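Local coordinates for Lmo0794 protein (Listeria monocytogenes, PDB 3EW7), which is of unknown function but has a Rossmann-type NAD(P)H-binding fold and may be an NAD(P)-dependent oxidoreductase or epimerase/dehydratase, at residues Q62-A68 against S95-V101; Y69-P73 against P126-T130. The protein carries 3 engineered substitutions. Numbering follows the deposited sequence.

Contact 1 (Q62-A68 against S95-V101); sequences QNVVVDA and SPRLLVV
Two neighbouring parallel strands pair in the buried middle of the central sheet, where 64-67 lies between strands 2-6 and 97-101. The short strand axes approach to 4.6 Å at 19°, and the register sets V64 beside R97, V65 beside L98, V66 beside L99 and D67 beside V100, with CA-CA distances of 4.6 to 5.0 Å. The backbones are extended over 64-67 and 97-101, N63 being kinked (phi/psi -85/-28) just before its strand. Five hydrogen bonds alternate in direction: R97 N to N63 O (3.1 Å), V65 N to R97 O (2.8 Å), L99 N to V65 O (2.9 Å), D67 N to L99 O (2.6 Å) and V101 N to D67 O (3.0 Å). A water 2.9 Å from both D67 O and V101 O bridges the strand ends. All the valines have chi1 in t. V64, V66, R97 and L99 share one face; V66 CG1 meets V101 CG2 at 3.7 Å, I198 of helix 187-199 covers V64 and V66, and the all-t R97 side chain extends past the pair to a salt bridge with E197. V65, D67, L98 and V100 occupy the other face, where V65 CG2 packs on P96 CB (3.8 Å) and L98, in t,p, sets CD1 4.0 Å from V65 CG1, while L83 of helix 79-90 touches D67 and L98. With that helix as connection, the pair forms a beta-alpha-beta crossover, the repeating unit of the Rossmann fold.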
# COMPACT_ATOMS: atom_id res chain seq x y z
N GLN A 62 4.08 12.78 2.47
CA GLN A 62 3.02 12.32 1.59
C GLN A 62 1.60 12.57 2.07
O GLN A 62 1.34 12.60 3.27
CB GLN A 62 3.19 10.83 1.35
CG GLN A 62 4.62 10.41 1.13
CD GLN A 62 5.17 10.93 -0.18
OE1 GLN A 62 6.36 10.81 -0.44
NE2 GLN A 62 4.31 11.52 -1.01
N ASN A 63 0.68 12.71 1.12
CA ASN A 63 -0.73 12.92 1.43
C ASN A 63 -1.35 11.53 1.63
O ASN A 63 -2.32 11.37 2.37
CB ASN A 63 -1.44 13.65 0.28
CG ASN A 63 -0.95 15.08 0.10
OD1 ASN A 63 -0.35 15.44 -0.92
ND2 ASN A 63 -1.19 15.91 1.12
N VAL A 64 -0.76 10.54 0.96
CA VAL A 64 -1.21 9.16 1.05
C VAL A 64 -0.05 8.20 0.95
O VAL A 64 0.85 8.38 0.14
CB VAL A 64 -2.18 8.80 -0.10
CG1 VAL A 64 -2.40 7.28 -0.13
CG2 VAL A 64 -3.51 9.50 0.11
N VAL A 65 -0.07 7.18 1.79
CA VAL A 65 0.96 6.16 1.76
C VAL A 65 0.29 4.82 1.47
O VAL A 65 -0.49 4.30 2.29
CB VAL A 65 1.72 6.08 3.11
CG1 VAL A 65 2.75 4.96 3.06
CG2 VAL A 65 2.41 7.40 3.40
N VAL A 66 0.57 4.26 0.29
CA VAL A 66 0.01 2.97 -0.09
C VAL A 66 0.92 1.86 0.40
O VAL A 66 2.06 1.77 -0.02
CB VAL A 66 -0.13 2.83 -1.62
CG1 VAL A 66 -0.50 1.39 -1.97
CG2 VAL A 66 -1.19 3.78 -2.14
N ASP A 67 0.40 1.03 1.30
CA ASP A 67 1.19 -0.07 1.81
C ASP A 67 0.95 -1.29 0.93
O ASP A 67 -0.02 -2.04 1.12
CB ASP A 67 0.82 -0.39 3.27
CG ASP A 67 1.67 -1.52 3.85
OD1 ASP A 67 2.62 -1.97 3.17
OD2 ASP A 67 1.39 -1.96 4.99
N ALA A 68 1.82 -1.46 -0.06
CA ALA A 68 1.73 -2.60 -0.95
C ALA A 68 2.98 -3.42 -0.68
O ALA A 68 3.82 -3.65 -1.55
CB ALA A 68 1.70 -2.13 -2.38
N SER A 95 -2.28 12.87 9.29
CA SER A 95 -1.22 13.29 8.38
C SER A 95 -1.18 12.63 6.98
O SER A 95 -1.22 13.39 5.99
CB SER A 95 0.15 13.12 9.12
OG SER A 95 0.22 11.79 9.58
N PRO A 96 -0.78 11.35 6.85
CA PRO A 96 -0.83 10.78 5.51
C PRO A 96 -1.96 9.79 5.75
O PRO A 96 -2.20 9.39 6.89
CB PRO A 96 0.50 10.03 5.36
CG PRO A 96 1.39 10.79 6.07
CD PRO A 96 0.58 11.01 7.36
N ARG A 97 -2.63 9.38 4.70
CA ARG A 97 -3.68 8.39 4.86
C ARG A 97 -2.93 7.08 4.62
O ARG A 97 -2.11 7.01 3.71
CB ARG A 97 -4.74 8.60 3.78
CG ARG A 97 -5.99 7.80 3.98
CD ARG A 97 -7.00 8.19 2.95
NE ARG A 97 -7.98 7.12 2.81
CZ ARG A 97 -8.70 6.96 1.72
NH1 ARG A 97 -8.54 7.80 0.70
NH2 ARG A 97 -9.55 5.95 1.63
N LEU A 98 -3.18 6.06 5.44
CA LEU A 98 -2.47 4.81 5.19
C LEU A 98 -3.42 3.87 4.48
O LEU A 98 -4.41 3.44 5.05
CB LEU A 98 -1.99 4.16 6.49
CG LEU A 98 -1.18 2.88 6.25
CD1 LEU A 98 0.12 3.20 5.52
CD2 LEU A 98 -0.91 2.20 7.56
N LEU A 99 -3.12 3.58 3.22
CA LEU A 99 -3.94 2.69 2.41
C LEU A 99 -3.23 1.32 2.36
O LEU A 99 -2.15 1.20 1.78
CB LEU A 99 -4.08 3.26 0.99
CG LEU A 99 -5.18 2.80 0.03
CD1 LEU A 99 -5.62 1.38 0.33
CD2 LEU A 99 -6.37 3.73 0.17
N VAL A 100 -3.84 0.31 2.97
CA VAL A 100 -3.25 -1.02 2.99
C VAL A 100 -3.87 -1.90 1.91
O VAL A 100 -5.08 -2.09 1.87
CB VAL A 100 -3.45 -1.68 4.37
CG1 VAL A 100 -2.47 -2.81 4.55
CG2 VAL A 100 -3.27 -0.64 5.46
N VAL A 101 -3.03 -2.46 1.04
CA VAL A 101 -3.49 -3.29 -0.06
C VAL A 101 -3.37 -4.80 0.16
O VAL A 101 -2.27 -5.31 0.35
CB VAL A 101 -2.71 -2.94 -1.34
CG1 VAL A 101 -3.23 -3.74 -2.51
CG2 VAL A 101 -2.81 -1.44 -1.61
O HOH W 1 0.33 -4.86 1.50

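Contact 2 (Y69-P73 against P126-T130). Engineered in segment 69-73: I71 (natural residue Val).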
# COMPACT_ATOMS: atom_id res chain seq x y z
N TYR A 69 3.10 -3.86 0.57
CA TYR A 69 4.24 -4.65 1.01
C TYR A 69 4.05 -6.10 0.64
O TYR A 69 2.93 -6.62 0.61
CB TYR A 69 4.36 -4.53 2.52
CG TYR A 69 5.57 -5.21 3.11
CD1 TYR A 69 6.84 -4.66 2.97
CD2 TYR A 69 5.43 -6.38 3.87
CE1 TYR A 69 7.94 -5.25 3.58
CE2 TYR A 69 6.53 -6.97 4.49
CZ TYR A 69 7.77 -6.40 4.34
OH TYR A 69 8.86 -6.95 4.97
N GLY A 70 5.17 -6.77 0.35
CA GLY A 70 5.12 -8.18 -0.01
C GLY A 70 5.58 -8.47 -1.42
O GLY A 70 4.81 -8.96 -2.24
N ILE A 71 6.85 -8.16 -1.70
CA ILE A 71 7.43 -8.37 -3.02
C ILE A 71 8.22 -9.67 -3.10
O ILE A 71 8.57 -10.13 -4.19
CB ILE A 71 8.41 -7.23 -3.37
CG1 ILE A 71 7.69 -5.88 -3.23
CG2 ILE A 71 8.96 -7.43 -4.79
CD1 ILE A 71 8.64 -4.68 -3.17
N SER A 72 8.49 -10.27 -1.94
CA SER A 72 9.27 -11.50 -1.89
C SER A 72 8.82 -12.44 -0.77
O SER A 72 7.99 -12.09 0.06
CB SER A 72 10.74 -11.15 -1.69
OG SER A 72 10.94 -10.69 -0.37
N PRO A 73 9.40 -13.65 -0.73
CA PRO A 73 9.08 -14.67 0.27
C PRO A 73 9.20 -14.22 1.72
O PRO A 73 8.33 -14.52 2.54
CB PRO A 73 10.05 -15.80 -0.05
CG PRO A 73 10.33 -15.61 -1.51
CD PRO A 73 10.48 -14.13 -1.61
N PRO A 126 2.31 -16.00 -4.20
CA PRO A 126 1.61 -14.76 -3.84
C PRO A 126 2.30 -14.15 -2.61
O PRO A 126 2.18 -14.68 -1.51
CB PRO A 126 0.19 -15.24 -3.54
CG PRO A 126 0.44 -16.58 -2.90
CD PRO A 126 1.52 -17.18 -3.78
N TYR A 127 3.01 -13.05 -2.81
CA TYR A 127 3.73 -12.44 -1.71
C TYR A 127 2.98 -11.42 -0.86
O TYR A 127 3.55 -10.83 0.05
CB TYR A 127 5.03 -11.83 -2.23
CG TYR A 127 5.88 -12.84 -2.96
CD1 TYR A 127 6.03 -14.13 -2.46
CD2 TYR A 127 6.51 -12.51 -4.15
CE1 TYR A 127 6.79 -15.08 -3.14
CE2 TYR A 127 7.28 -13.45 -4.84
CZ TYR A 127 7.42 -14.73 -4.33
OH TYR A 127 8.17 -15.67 -5.01
N TYR A 128 1.70 -11.22 -1.16
CA TYR A 128 0.90 -10.28 -0.38
C TYR A 128 0.39 -11.01 0.86
O TYR A 128 0.58 -12.22 1.00
CB TYR A 128 -0.25 -9.72 -1.22
CG TYR A 128 -1.08 -10.75 -1.94
CD1 TYR A 128 -1.23 -10.70 -3.33
CD2 TYR A 128 -1.74 -11.77 -1.25
CE1 TYR A 128 -2.02 -11.64 -4.01
CE2 TYR A 128 -2.53 -12.71 -1.92
CZ TYR A 128 -2.67 -12.64 -3.30
OH TYR A 128 -3.46 -13.57 -3.95
N PRO A 129 -0.26 -10.29 1.79
CA PRO A 129 -0.78 -10.88 3.02
C PRO A 129 -1.57 -12.16 2.83
O PRO A 129 -2.36 -12.28 1.90
CB PRO A 129 -1.65 -9.76 3.60
CG PRO A 129 -0.99 -8.54 3.10
CD PRO A 129 -0.70 -8.88 1.67
N THR A 130 -1.36 -13.12 3.73
CA THR A 130 -2.09 -14.38 3.67
C THR A 130 -3.48 -14.15 4.27
O THR A 130 -3.79 -13.06 4.71
CB THR A 130 -1.39 -15.51 4.45
OG1 THR A 130 -1.99 -16.76 4.12
CG2 THR A 130 -1.52 -15.31 5.95
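P126 keeps clear of 69-73, and the contact begins at Y127, which contributes the largest share of the buried surface. Its side chain, with chi1 in m, points at the other loop: S72 CA sits 3.9 Å from the ring centroid, 19° off the normal, a CH-pi contact over the face, and P73 CG meets Y127 CE1 at 3.9 Å. The Y127 carbonyl faces G70, with G70 CA 3.1 Å from Y127 O in a CA-H...O contact. A CB on G70 would collide with that oxygen, and its phi/psi of 116/62 would also press a CB against the preceding carbonyl. Y128 brings its CA to 4.7 Å from G70 CA, but its ring turns out of the contact. P129 adds a marginal touch, CD to Y69 O at 4.4 Å, and also packs on H79, while T130 stands at the N-cap position of helix 131-142. No hydrogen bond joins the loops, so their association rests on apolar and CH-pi packing at the Y127 ring and the weak CA-H...O contact, G70 letting the backbones come close because it has no side chain.

Both contacts join the same two parts of the chain: contact 1 pairs strands 64-67 and 97-101, and contact 2 brings together loops that follow them at their C-terminal ends, the end of the sheet where Rossmann folds generally bind the dinucleotide. Their centres are about 17 Å apart, and they touch where V101 O packs against P129 CD at 4.1 Å. Contact 1 lies in the core and covers 530 Å², held by regular backbone hydrogen bonds with aliphatic packing on its two faces. Contact 2, partly buried and covering 251 Å², has no repeating pattern and depends largely on one tyrosine ring and a glycine. The hydrogen-bonded strands thus give way to looser loop packing.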